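Local atomic coordinates of N-acetyl-beta-D glucosaminidase (Rhizomucor miehei CAU432, PDB entry 4ZM6), a protein that probably hydrolyses beta-N-acetylglucosaminides with a family 3 glycoside hydrolase domain and binds acetyl-CoA in a GCN5-related glucosamine N-acetyltransferase region. Residues D747-I752 / K824-T829; I768-H773 / R779-W784; F460-V465 / Q486-Q491; D437-I442 / Q469-R474. All blocks are in the same frame, centred on the assembly; numbering follows the deposited sequence.

Contact 1 of 4, residues D747-I752 / K824-T829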
loop_
_atom_site.group_PDB
_atom_site.type_symbol
_atom_site.label_atom_id
_atom_site.label_comp_id
_atom_site.label_asym_id
_atom_site.label_seq_id
_atom_site.Cartn_x
_atom_site.Cartn_y
_atom_site.Cartn_z
ATOM N N ASP A 747 26.613 -28.475 0.613
ATOM C CA ASP A 747 27.823 -28.435 1.432
ATOM C C ASP A 747 27.870 -29.615 2.396
ATOM O O ASP A 747 27.920 -29.440 3.622
ATOM C CB ASP A 747 27.940 -27.100 2.181
ATOM C CG ASP A 747 28.817 -26.108 1.466
ATOM O OD1 ASP A 747 29.563 -26.526 0.557
ATOM O OD2 ASP A 747 28.777 -24.908 1.819
ATOM N N TYR A 748 27.882 -30.817 1.823
ATOM C CA TYR A 748 27.943 -32.048 2.602
ATOM C C TYR A 748 29.312 -32.251 3.246
ATOM O O TYR A 748 29.412 -32.916 4.282
ATOM C CB TYR A 748 27.607 -33.253 1.730
ATOM C CG TYR A 748 26.136 -33.416 1.441
ATOM C CD1 TYR A 748 25.318 -34.117 2.316
ATOM C CD2 TYR A 748 25.564 -32.890 0.286
ATOM C CE1 TYR A 748 23.971 -34.281 2.058
ATOM C CE2 TYR A 748 24.214 -33.052 0.016
ATOM C CZ TYR A 748 23.425 -33.748 0.908
ATOM O OH TYR A 748 22.082 -33.927 0.658
ATOM N N GLN A 749 30.359 -31.681 2.649
ATOM C CA GLN A 749 31.708 -31.851 3.188
ATOM C C GLN A 749 31.913 -31.106 4.501
ATOM O O GLN A 749 32.880 -31.363 5.212
ATOM C CB GLN A 749 32.787 -31.474 2.152
ATOM C CG GLN A 749 33.209 -30.008 2.091
ATOM C CD GLN A 749 32.142 -29.109 1.518
ATOM O OE1 GLN A 749 30.981 -29.499 1.419
ATOM N NE2 GLN A 749 32.526 -27.894 1.140
ATOM N N ASP A 750 31.005 -30.187 4.818
ATOM C CA ASP A 750 31.051 -29.441 6.068
ATOM C C ASP A 750 30.212 -30.084 7.184
ATOM O O ASP A 750 30.338 -29.711 8.349
ATOM C CB ASP A 750 30.585 -28.000 5.827
ATOM C CG ASP A 750 31.617 -27.162 5.072
ATOM O OD1 ASP A 750 32.807 -27.551 5.049
ATOM O OD2 ASP A 750 31.236 -26.108 4.503
ATOM N N LEU A 751 29.364 -31.046 6.842
ATOM C CA LEU A 751 28.501 -31.674 7.833
ATOM C C LEU A 751 29.177 -32.923 8.375
ATOM O O LEU A 751 29.140 -33.988 7.755
ATOM C CB LEU A 751 27.136 -32.010 7.230
ATOM C CG LEU A 751 26.493 -30.884 6.415
ATOM C CD1 LEU A 751 25.093 -31.285 5.981
ATOM C CD2 LEU A 751 26.466 -29.578 7.192
ATOM N N ILE A 752 29.810 -32.769 9.534
ATOM C CA ILE A 752 30.527 -33.848 10.196
ATOM C C ILE A 752 29.651 -34.470 11.269
ATOM O O ILE A 752 28.943 -33.774 11.986
ATOM C CB ILE A 752 31.814 -33.329 10.864
ATOM C CG1 ILE A 752 32.678 -32.583 9.846
ATOM C CG2 ILE A 752 32.597 -34.472 11.498
ATOM C CD1 ILE A 752 32.992 -33.386 8.598
ATOM N N LYS A 824 42.725 -27.652 10.018
ATOM C CA LYS A 824 44.181 -27.597 9.798
ATOM C C LYS A 824 44.565 -28.283 8.483
ATOM O O LYS A 824 45.408 -27.774 7.746
ATOM C CB LYS A 824 44.957 -28.219 10.965
ATOM N N GLN A 825 43.933 -29.418 8.183
ATOM C CA GLN A 825 44.175 -30.127 6.918
ATOM C C GLN A 825 43.887 -29.217 5.727
ATOM O O GLN A 825 44.665 -29.173 4.770
ATOM C CB GLN A 825 43.310 -31.387 6.807
ATOM C CG GLN A 825 43.592 -32.476 7.833
ATOM C CD GLN A 825 44.866 -33.244 7.552
ATOM O OE1 GLN A 825 44.823 -34.349 7.009
ATOM N NE2 GLN A 825 46.010 -32.667 7.923
ATOM N N ARG A 826 42.780 -28.476 5.810
ATOM C CA ARG A 826 42.371 -27.543 4.752
ATOM C C ARG A 826 43.226 -26.272 4.662
ATOM O O ARG A 826 42.939 -25.393 3.848
ATOM C CB ARG A 826 40.905 -27.141 4.939
ATOM C CG ARG A 826 39.907 -28.276 4.796
ATOM C CD ARG A 826 38.533 -27.815 5.246
ATOM N NE ARG A 826 37.478 -28.792 4.978
ATOM C CZ ARG A 826 36.174 -28.525 5.032
ATOM N NH1 ARG A 826 35.733 -27.302 5.339
ATOM N NH2 ARG A 826 35.296 -29.485 4.769
ATOM N N GLY A 827 44.255 -26.164 5.497
ATOM C CA GLY A 827 45.168 -25.028 5.454
ATOM C C GLY A 827 44.753 -23.863 6.331
ATOM O O GLY A 827 45.398 -22.819 6.309
ATOM N N VAL A 828 43.697 -24.046 7.119
ATOM C CA VAL A 828 43.159 -22.977 7.946
ATOM C C VAL A 828 44.123 -22.662 9.078
ATOM O O VAL A 828 44.490 -23.548 9.845
ATOM C CB VAL A 828 41.798 -23.363 8.554
ATOM C CG1 VAL A 828 41.333 -22.308 9.552
ATOM C CG2 VAL A 828 40.760 -23.562 7.457
ATOM N N THR A 829 44.520 -21.397 9.172
ATOM C CA THR A 829 45.382 -20.920 10.251
ATOM C C THR A 829 44.597 -20.244 11.392
ATOM O O THR A 829 45.039 -20.279 12.543
ATOM C CB THR A 829 46.448 -19.938 9.716
ATOM O OG1 THR A 829 45.815 -18.856 9.026
ATOM C CG2 THR A 829 47.390 -20.639 8.760
#

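Contact 2 of 4, residues I768-H773 / R779-W784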
loop_
_atom_site.group_PDB
_atom_site.type_symbol
_atom_site.label_atom_id
_atom_site.label_comp_id
_atom_site.label_asym_id
_atom_site.label_seq_id
_atom_site.Cartn_x
_atom_site.Cartn_y
_atom_site.Cartn_z
ATOM N N ILE A 768 28.880 -28.468 12.311
ATOM C CA ILE A 768 28.930 -27.837 10.995
ATOM C C ILE A 768 30.240 -27.095 10.820
ATOM O O ILE A 768 30.474 -26.087 11.483
ATOM C CB ILE A 768 27.779 -26.823 10.807
ATOM C CG1 ILE A 768 26.430 -27.543 10.780
ATOM C CG2 ILE A 768 27.960 -26.031 9.514
ATOM C CD1 ILE A 768 25.249 -26.611 10.941
ATOM N N LEU A 769 31.080 -27.593 9.916
ATOM C CA LEU A 769 32.307 -26.903 9.538
ATOM C C LEU A 769 32.010 -25.780 8.561
ATOM O O LEU A 769 30.930 -25.714 7.963
ATOM C CB LEU A 769 33.297 -27.859 8.866
ATOM C CG LEU A 769 33.985 -28.923 9.713
ATOM C CD1 LEU A 769 34.768 -29.866 8.814
ATOM C CD2 LEU A 769 34.899 -28.278 10.740
ATOM N N ASN A 770 32.991 -24.899 8.413
ATOM C CA ASN A 770 33.018 -23.941 7.326
ATOM C C ASN A 770 34.469 -23.575 7.049
ATOM O O ASN A 770 35.296 -23.583 7.965
ATOM C CB ASN A 770 32.193 -22.698 7.674
ATOM C CG ASN A 770 32.919 -21.755 8.614
ATOM O OD1 ASN A 770 32.696 -21.781 9.820
ATOM N ND2 ASN A 770 33.799 -20.922 8.065
ATOM N N THR A 771 34.775 -23.266 5.794
ATOM C CA THR A 771 36.120 -22.856 5.420
ATOM C C THR A 771 36.068 -21.909 4.230
ATOM O O THR A 771 35.429 -22.203 3.220
ATOM C CB THR A 771 37.002 -24.062 5.048
ATOM O OG1 THR A 771 37.054 -24.989 6.140
ATOM C CG2 THR A 771 38.415 -23.612 4.705
ATOM N N THR A 772 36.756 -20.781 4.357
ATOM C CA THR A 772 36.850 -19.809 3.286
ATOM C C THR A 772 37.370 -20.440 1.989
ATOM O O THR A 772 38.388 -21.124 1.991
ATOM C CB THR A 772 37.782 -18.661 3.703
ATOM O OG1 THR A 772 37.374 -18.158 4.979
ATOM C CG2 THR A 772 37.772 -17.532 2.669
ATOM N N HIS A 773 36.643 -20.206 0.900
ATOM C CA HIS A 773 36.924 -20.756 -0.445
ATOM C C HIS A 773 36.652 -22.252 -0.637
ATOM O O HIS A 773 36.945 -22.794 -1.700
ATOM C CB HIS A 773 38.345 -20.420 -0.900
ATOM C CG HIS A 773 38.644 -18.957 -0.889
ATOM N ND1 HIS A 773 37.758 -18.015 -1.367
ATOM C CD2 HIS A 773 39.736 -18.272 -0.471
ATOM C CE1 HIS A 773 38.286 -16.812 -1.232
ATOM N NE2 HIS A 773 39.485 -16.941 -0.692
ATOM N N ARG A 779 27.416 -19.165 1.862
ATOM C CA ARG A 779 27.572 -19.424 3.283
ATOM C C ARG A 779 28.088 -18.161 3.960
ATOM O O ARG A 779 29.121 -17.616 3.568
ATOM C CB ARG A 779 28.527 -20.594 3.522
ATOM C CG ARG A 779 28.004 -21.922 2.998
ATOM C CD ARG A 779 26.965 -22.540 3.925
ATOM N NE ARG A 779 27.532 -22.915 5.221
ATOM C CZ ARG A 779 28.317 -23.974 5.442
ATOM N NH1 ARG A 779 28.665 -24.795 4.454
ATOM N NH2 ARG A 779 28.778 -24.209 6.667
ATOM N N SER A 780 27.352 -17.697 4.966
ATOM C CA SER A 780 27.701 -16.490 5.705
ATOM C C SER A 780 28.201 -16.826 7.110
ATOM O O SER A 780 28.275 -15.940 7.963
ATOM C CB SER A 780 26.491 -15.558 5.770
ATOM O OG SER A 780 25.314 -16.275 6.110
ATOM N N ASP A 781 28.554 -18.096 7.344
ATOM C CA ASP A 781 29.128 -18.542 8.629
ATOM C C ASP A 781 30.263 -17.617 9.056
ATOM O O ASP A 781 30.280 -17.090 10.177
ATOM C CB ASP A 781 29.679 -19.976 8.540
ATOM C CG ASP A 781 28.615 -21.010 8.186
ATOM O OD1 ASP A 781 27.745 -20.717 7.342
ATOM O OD2 ASP A 781 28.666 -22.134 8.731
ATOM N N LEU A 782 31.209 -17.422 8.145
ATOM C CA LEU A 782 32.344 -16.563 8.398
ATOM C C LEU A 782 32.401 -15.492 7.327
ATOM O O LEU A 782 32.597 -15.793 6.154
ATOM C CB LEU A 782 33.637 -17.382 8.417
ATOM C CG LEU A 782 34.959 -16.625 8.571
ATOM C CD1 LEU A 782 35.042 -15.912 9.915
ATOM C CD2 LEU A 782 36.130 -17.582 8.410
ATOM N N ILE A 783 32.204 -14.244 7.739
ATOM C CA ILE A 783 32.305 -13.101 6.833
ATOM C C ILE A 783 33.510 -12.219 7.173
ATOM O O ILE A 783 33.832 -11.290 6.429
ATOM C CB ILE A 783 31.012 -12.251 6.841
ATOM C CG1 ILE A 783 30.764 -11.617 8.220
ATOM C CG2 ILE A 783 29.817 -13.100 6.443
ATOM C CD1 ILE A 783 29.637 -10.604 8.242
ATOM N N TRP A 784 34.185 -12.519 8.277
ATOM C CA TRP A 784 35.239 -11.653 8.788
ATOM C C TRP A 784 36.595 -12.068 8.223
ATOM O O TRP A 784 37.543 -12.313 8.972
ATOM C CB TRP A 784 35.258 -11.699 10.323
ATOM C CG TRP A 784 33.930 -11.405 10.950
ATOM C CD1 TRP A 784 33.198 -12.231 11.759
ATOM C CD2 TRP A 784 33.171 -10.205 10.812
ATOM N NE1 TRP A 784 32.031 -11.617 12.130
ATOM C CE2 TRP A 784 31.990 -10.369 11.564
ATOM C CE3 TRP A 784 33.375 -9.001 10.129
ATOM C CZ2 TRP A 784 31.015 -9.373 11.650
ATOM C CZ3 TRP A 784 32.399 -8.006 10.216
ATOM C CH2 TRP A 784 31.235 -8.203 10.969
#

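Contact 3 of 4, residues F460-V465 / Q486-Q491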
loop_
_atom_site.group_PDB
_atom_site.type_symbol
_atom_site.label_atom_id
_atom_site.label_comp_id
_atom_site.label_asym_id
_atom_site.label_seq_id
_atom_site.Cartn_x
_atom_site.Cartn_y
_atom_site.Cartn_z
ATOM N N PHE A 460 -13.692 35.263 22.847
ATOM C CA PHE A 460 -13.028 36.218 23.756
ATOM C C PHE A 460 -11.502 36.079 23.724
ATOM O O PHE A 460 -10.780 37.071 23.868
ATOM C CB PHE A 460 -13.589 36.142 25.190
ATOM C CG PHE A 460 -13.123 34.955 25.988
ATOM C CD1 PHE A 460 -13.826 33.750 25.950
ATOM C CD2 PHE A 460 -12.006 35.049 26.807
ATOM C CE1 PHE A 460 -13.413 32.657 26.700
ATOM C CE2 PHE A 460 -11.586 33.957 27.555
ATOM C CZ PHE A 460 -12.291 32.759 27.504
ATOM N N GLN A 461 -11.033 34.852 23.491
ATOM C CA GLN A 461 -9.609 34.561 23.366
ATOM C C GLN A 461 -9.016 35.154 22.092
ATOM O O GLN A 461 -7.901 35.675 22.104
ATOM C CB GLN A 461 -9.364 33.050 23.378
ATOM C CG GLN A 461 -9.825 32.336 24.639
ATOM C CD GLN A 461 -9.523 30.851 24.578
ATOM O OE1 GLN A 461 -8.465 30.449 24.097
ATOM N NE2 GLN A 461 -10.451 30.027 25.059
ATOM N N VAL A 462 -9.757 35.067 20.993
ATOM C CA VAL A 462 -9.289 35.619 19.726
ATOM C C VAL A 462 -9.123 37.130 19.831
ATOM O O VAL A 462 -8.146 37.677 19.321
ATOM C CB VAL A 462 -10.231 35.273 18.554
ATOM C CG1 VAL A 462 -9.800 35.999 17.281
ATOM C CG2 VAL A 462 -10.259 33.766 18.326
ATOM N N ARG A 463 -10.070 37.795 20.497
ATOM C CA ARG A 463 -10.013 39.249 20.689
ATOM C C ARG A 463 -8.829 39.636 21.575
ATOM O O ARG A 463 -8.076 40.559 21.254
ATOM C CB ARG A 463 -11.317 39.769 21.301
ATOM C CG ARG A 463 -12.542 39.587 20.417
ATOM C CD ARG A 463 -13.773 40.263 21.011
ATOM N NE ARG A 463 -15.000 39.552 20.636
ATOM C CZ ARG A 463 -15.692 38.724 21.424
ATOM N NH1 ARG A 463 -15.333 38.494 22.686
ATOM N NH2 ARG A 463 -16.781 38.131 20.944
ATOM N N MET A 464 -8.660 38.911 22.677
ATOM C CA MET A 464 -7.514 39.098 23.566
ATOM C C MET A 464 -6.187 39.041 22.812
ATOM O O MET A 464 -5.333 39.904 22.991
ATOM C CB MET A 464 -7.511 38.032 24.664
ATOM C CG MET A 464 -6.495 38.266 25.770
ATOM S SD MET A 464 -6.872 39.720 26.771
ATOM C CE MET A 464 -5.856 40.958 25.976
ATOM N N VAL A 465 -6.025 38.027 21.969
ATOM C CA VAL A 465 -4.784 37.829 21.223
ATOM C C VAL A 465 -4.599 38.905 20.148
ATOM O O VAL A 465 -3.489 39.401 19.956
ATOM C CB VAL A 465 -4.726 36.413 20.595
ATOM C CG1 VAL A 465 -3.551 36.275 19.634
ATOM C CG2 VAL A 465 -4.636 35.345 21.677
ATOM N N GLN A 486 -4.192 29.445 15.818
ATOM C CA GLN A 486 -3.549 30.532 15.066
ATOM C C GLN A 486 -4.261 30.850 13.761
ATOM O O GLN A 486 -4.059 31.926 13.192
ATOM C CB GLN A 486 -2.069 30.243 14.793
ATOM C CG GLN A 486 -1.371 31.371 14.038
ATOM C CD GLN A 486 0.140 31.253 14.003
ATOM O OE1 GLN A 486 0.844 32.242 14.193
ATOM N NE2 GLN A 486 0.645 30.052 13.743
ATOM N N MET A 487 -5.100 29.932 13.287
ATOM C CA MET A 487 -5.944 30.214 12.128
ATOM C C MET A 487 -6.774 31.489 12.334
ATOM O O MET A 487 -7.099 32.176 11.366
ATOM C CB MET A 487 -6.856 29.021 11.823
ATOM C CG MET A 487 -8.022 28.860 12.785
ATOM S SD MET A 487 -8.826 27.263 12.622
ATOM C CE MET A 487 -9.605 27.435 11.016
ATOM N N CYS A 488 -7.109 31.792 13.590
ATOM C CA CYS A 488 -7.855 33.003 13.957
ATOM C C CYS A 488 -6.998 34.279 14.092
ATOM O O CYS A 488 -7.542 35.379 14.183
ATOM C CB CYS A 488 -8.617 32.764 15.266
ATOM S SG CYS A 488 -9.767 31.368 15.199
ATOM N N PHE A 489 -5.674 34.137 14.117
ATOM C CA PHE A 489 -4.772 35.293 14.196
ATOM C C PHE A 489 -3.424 35.027 13.503
ATOM O O PHE A 489 -2.391 34.919 14.162
ATOM C CB PHE A 489 -4.575 35.727 15.659
ATOM C CG PHE A 489 -4.479 34.579 16.639
ATOM C CD1 PHE A 489 -3.266 33.949 16.892
ATOM C CD2 PHE A 489 -5.607 34.141 17.324
ATOM C CE1 PHE A 489 -3.184 32.901 17.798
ATOM C CE2 PHE A 489 -5.527 33.093 18.227
ATOM C CZ PHE A 489 -4.313 32.470 18.464
ATOM N N PRO A 490 -3.430 34.930 12.161
ATOM C CA PRO A 490 -2.183 34.634 11.437
ATOM C C PRO A 490 -1.123 35.744 11.493
ATOM O O PRO A 490 0.023 35.502 11.135
ATOM C CB PRO A 490 -2.648 34.418 9.985
ATOM C CG PRO A 490 -4.135 34.312 10.036
ATOM C CD PRO A 490 -4.580 35.061 11.248
ATOM N N GLN A 491 -1.507 36.942 11.930
ATOM C CA GLN A 491 -0.563 38.058 12.082
ATOM C C GLN A 491 0.473 37.744 13.164
ATOM O O GLN A 491 1.612 38.219 13.098
ATOM C CB GLN A 491 -1.262 39.383 12.457
ATOM C CG GLN A 491 -2.740 39.534 12.088
ATOM C CD GLN A 491 -3.699 39.017 13.164
ATOM O OE1 GLN A 491 -3.455 39.164 14.368
ATOM N NE2 GLN A 491 -4.806 38.424 12.728
#

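Contact 4 of 4, residues D437-I442 / Q469-R474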
loop_
_atom_site.group_PDB
_atom_site.type_symbol
_atom_site.label_atom_id
_atom_site.label_comp_id
_atom_site.label_asym_id
_atom_site.label_seq_id
_atom_site.Cartn_x
_atom_site.Cartn_y
_atom_site.Cartn_z
ATOM N N ASP A 437 -10.561 45.871 30.568
ATOM C CA ASP A 437 -9.544 46.132 29.551
ATOM C C ASP A 437 -8.116 46.151 30.124
ATOM O O ASP A 437 -7.816 46.902 31.051
ATOM C CB ASP A 437 -9.842 47.456 28.848
ATOM C CG ASP A 437 -8.963 47.682 27.638
ATOM O OD1 ASP A 437 -8.965 46.821 26.732
ATOM O OD2 ASP A 437 -8.272 48.721 27.597
ATOM N N LEU A 438 -7.242 45.333 29.539
ATOM C CA LEU A 438 -5.885 45.132 30.038
ATOM C C LEU A 438 -4.821 45.811 29.179
ATOM O O LEU A 438 -3.626 45.592 29.383
ATOM C CB LEU A 438 -5.598 43.632 30.117
ATOM C CG LEU A 438 -6.362 42.928 31.238
ATOM C CD1 LEU A 438 -6.732 41.506 30.852
ATOM C CD2 LEU A 438 -5.555 42.952 32.526
ATOM N N SER A 439 -5.251 46.641 28.231
ATOM C CA SER A 439 -4.330 47.324 27.323
ATOM C C SER A 439 -3.072 47.807 28.033
ATOM O O SER A 439 -1.969 47.428 27.656
ATOM C CB SER A 439 -5.020 48.515 26.654
ATOM O OG SER A 439 -6.196 48.104 25.983
ATOM N N GLN A 440 -3.253 48.615 29.074
ATOM C CA GLN A 440 -2.139 49.287 29.764
ATOM C C GLN A 440 -1.071 48.325 30.290
ATOM O O GLN A 440 0.118 48.635 30.257
ATOM C CB GLN A 440 -2.675 50.161 30.907
ATOM C CG GLN A 440 -1.604 50.980 31.618
ATOM C CD GLN A 440 -2.156 52.122 32.465
ATOM O OE1 GLN A 440 -1.396 52.835 33.124
ATOM N NE2 GLN A 440 -3.472 52.303 32.452
ATOM N N LYS A 441 -1.496 47.156 30.757
ATOM C CA LYS A 441 -0.563 46.150 31.268
ATOM C C LYS A 441 0.244 45.555 30.114
ATOM O O LYS A 441 1.445 45.307 30.244
ATOM C CB LYS A 441 -1.302 45.036 32.023
ATOM C CG LYS A 441 -2.477 45.520 32.865
ATOM C CD LYS A 441 -2.784 44.597 34.036
ATOM C CE LYS A 441 -2.044 45.013 35.298
ATOM N NZ LYS A 441 -2.652 44.399 36.508
ATOM N N ILE A 442 -0.425 45.355 28.984
ATOM C CA ILE A 442 0.181 44.759 27.799
ATOM C C ILE A 442 1.273 45.644 27.195
ATOM O O ILE A 442 2.317 45.141 26.775
ATOM C CB ILE A 442 -0.893 44.441 26.734
ATOM C CG1 ILE A 442 -1.880 43.398 27.273
ATOM C CG2 ILE A 442 -0.254 43.934 25.443
ATOM C CD1 ILE A 442 -3.229 43.430 26.593
ATOM N N GLN A 469 -1.641 41.620 20.161
ATOM C CA GLN A 469 -0.830 41.713 18.948
ATOM C C GLN A 469 -0.551 43.173 18.568
ATOM O O GLN A 469 0.548 43.502 18.129
ATOM C CB GLN A 469 -1.521 40.954 17.797
ATOM C CG GLN A 469 -1.111 41.336 16.376
ATOM C CD GLN A 469 0.314 40.959 16.007
ATOM O OE1 GLN A 469 0.772 41.269 14.909
ATOM N NE2 GLN A 469 1.021 40.285 16.911
ATOM N N LYS A 470 -1.548 44.039 18.740
ATOM C CA LYS A 470 -1.405 45.459 18.411
ATOM C C LYS A 470 -0.527 46.207 19.405
ATOM O O LYS A 470 0.161 47.150 19.026
ATOM C CB LYS A 470 -2.775 46.146 18.341
ATOM C CG LYS A 470 -3.610 45.758 17.133
ATOM C CD LYS A 470 -4.974 46.428 17.170
ATOM C CE LYS A 470 -5.596 46.524 15.783
ATOM N NZ LYS A 470 -5.796 45.193 15.141
ATOM N N LEU A 471 -0.552 45.784 20.668
ATOM C CA LEU A 471 0.073 46.544 21.757
ATOM C C LEU A 471 1.388 45.984 22.320
ATOM O O LEU A 471 2.261 46.751 22.721
ATOM C CB LEU A 471 -0.932 46.693 22.903
ATOM C CG LEU A 471 -2.236 47.419 22.566
ATOM C CD1 LEU A 471 -3.098 47.544 23.810
ATOM C CD2 LEU A 471 -1.966 48.788 21.963
ATOM N N ALA A 472 1.523 44.662 22.369
ATOM C CA ALA A 472 2.649 44.037 23.059
ATOM C C ALA A 472 3.983 44.354 22.395
ATOM O O ALA A 472 4.070 44.422 21.170
ATOM C CB ALA A 472 2.450 42.531 23.135
ATOM N N LYS A 473 5.014 44.557 23.215
ATOM C CA LYS A 473 6.379 44.727 22.720
ATOM C C LYS A 473 6.882 43.412 22.132
ATOM O O LYS A 473 7.392 43.379 21.010
ATOM C CB LYS A 473 7.314 45.185 23.847
ATOM N N ARG A 474 6.741 42.332 22.902
ATOM C CA ARG A 474 7.148 40.996 22.462
ATOM C C ARG A 474 6.132 39.954 22.935
ATOM O O ARG A 474 6.065 39.617 24.116
ATOM C CB ARG A 474 8.548 40.669 22.979
ATOM C CG ARG A 474 9.570 41.753 22.680
ATOM C CD ARG A 474 10.942 41.413 23.228
ATOM N NE ARG A 474 11.812 42.590 23.227
ATOM C CZ ARG A 474 11.797 43.552 24.148
ATOM N NH1 ARG A 474 10.956 43.506 25.180
ATOM N NH2 ARG A 474 12.630 44.578 24.034
#

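Contact 1 of 4, residues D747-I752 / K824-T829
Arg826 reaches across to Asp750 and grips a single carboxylate oxygen with both of its terminal nitrogens, an end-on salt bridge. NH1 lies 3.0 Å from Asp750 OD1, with 154° at the hydrogen; NH2 is 3.2 Å from the same OD1 and its bond is more bent, at 142°. OD1 lies almost exactly in the guanidinium plane and is met nearly along its own C-O axis, although the carboxylate and guanidinium planes are turned 48° apart. The arginine spans the gap because its chain runs extended from CG to NE. Asp750 OD2 is satisfied separately, by Ser775 OG and by a salt bridge to Arg779, and Arg826 NH1 has a further partner in Thr771 OG1. The two charged groups are thus both held by more than each other. Gln749 O stands at the guanidinium edge, 3.1 Å from Arg826 NH2, while Gln749 CG packs 3.4 Å from NH2, its side chain crossing the arginine at about a right angle. The Gln749 amide turns back along its own segment, with a weak bond from NE2 to Asp747 OD1. Behind Arg826, helix 811-825 ends in a Schellman motif at Gly827, which has positive phi and is bonded twice to the final turn, once from Gly827 N to Lys824 O. The contact therefore joins the turn leading into strand 751-756 to the C-terminal end of helix 811-825. Strand 763-771 pairs antiparallel with strand 751-756, Asp750 bonding to the Leu769 backbone, and its Thr771 packs against Val828, while Tyr748 and Leu751 rest on helix 736-745.

Contact 2 of 4, residues I768-H773 / R779-W784
Arg779 meets the backbone of strand 763-771 at Leu769 O through the last atoms of a doubled-back side chain, in the C-terminal, probably acetyltransferase-like region and away from the acetyl-CoA pocket. From CB the chain runs to CG beside the backbone N, then bends at chi2 (-78°) and again at chi3 (-65°), so CB, CG and CD serve to swing the guanidinium round over Asp781 of the same segment. NE donates to Asp781 OD1 at 3.1 Å. NH2 donates to Asp781 OD2 at 2.9 Å, which completes a side-on, two-point salt bridge. Both carboxylate oxygens are approached from above the carboxylate plane. NH2 also crosses to Leu769 O, 2.9 Å away and in the carbonyl plane, and Ile768 CG2 packs 3.5 Å from the same nitrogen. NH1 turns to the segment before strand 751-756, where Asp747 OD2 is a salt-bridge partner. Beyond the arginine, Asp781 CB rests 3.7 Å from Asn770 CG, the two side chains running antiparallel alongside each other. Leu782 follows, its CD2 lying 3.7 Å from Thr772 OG1, a hydroxyl bonded to Ser794. Asp781 OD1 has a second partner in Tyr653 OH. All three guanidinium nitrogens are therefore engaged, which fixes the rotation of the group; this buried positive charge, shared with Asp781 and Asp747, probably helps them to stay ionised while it ties the loop 779-784 to strand 763-771.

Contact 3 of 4, residues F460-V465 / Q486-Q491
Val465 points one methyl straight down onto the face of Phe489. Its CG1 sits 3.5 Å from the ring centroid and 12° off the ring normal, a CH-pi contact over the middle of the ring rather than at its rim. The two side chains cross at about a right angle. Phe489 CG is tucked between its own backbone N and carbonyl carbon (chi1 39°), which turns the ring to face the helix. Its opposite face lies on Gln486 CA, so the ring is sandwiched between the helix and its own chain, where Phe489 N also bonds to Gln486 O at 2.9 Å. One turn earlier on the same helical face, Val462 straddles Cys488: CG2 meets Cys488 CB at 3.6 Å and lies 4.0 Å from SG, while CG1 is 3.9 Å from Cys488 O. Val465 and Phe489 both also touch Val477 of strand 475-479, which places them in the layer between helix 459-471 and the mixed sheet. No hydrogen bond crosses between the two segments; the contact of helix 459-471 with the loop before strand 494-497 is carried by dispersion and a CH-pi interaction, so it probably depends on close fit rather than on charge.

Contact 4 of 4, residues D437-I442 / Q469-R474
Ser439 brings a hydroxyl and a methylene to this contact and uses them differently. Its OG stands 2.7 Å from Asp437 OD2, two residues earlier in the loop before the helix, and also has a hydrogen bond with Gln467 OE1 on helix 459-471, so the hydroxyl lies between that loop and the last turn or so of helix 459-471. Ser439 CB is touched by Leu471 CD1 at 3.6 Å, and the same CD1 lies 3.7 Å from Ser439 CA. Leu471 thus lays the end of one branch against the first turn of helix 439-444. One turn further on, Ile442 fills the inner side of the same contact. With CG1 beside the backbone N (chi1 -63°), its CG2 branch projects against the helix end: it is 3.6 Å from Ala472 N and 3.8 Å from Ala472 CB. The same methyl lies 3.8 Å from Leu471 CB, so it is seated at the point where the chain leaves helix 459-471. Leu438 is the N-cap residue, and its carbonyl O accepts from Ile442 N at 3.2 Å, which closes the first helical turn that presents Ser439 and Ile442 together. Below them, Ile442 and Ala472 both rest on Val448 of strand 447-452, and Ile442 also touches Leu393 of strand 392-397, so the two helices lie on one face of the sheet. Between the two segments themselves no hydrogen bond forms: the helices meet through aliphatic groups, with the polar link by way of Gln467 at the outer margin and the apolar side turned to the sheet.

From the N terminus, contact 4 opens first, at 437-442, and contact 3 opens at 460-465 before 469-474 closes contact 4; 486-491 then closes contact 3. The two loops therefore cross, sharing helix 459-471, and Met464 touches Ile442 between them. Together they tie that helix to its neighbour 439-444 and to the loop before strand 494-497, all packed on the mixed sheet that follows the barrel domain. Far along the chain, on the other side of its centre, contact 1 opens at 747-752 and closes at 824-829, and the short loop of contact 2 falls wholly within it. Both belong to the C-terminal acetyltransferase-like region, meeting at neighbouring strands 751-756 and 763-771.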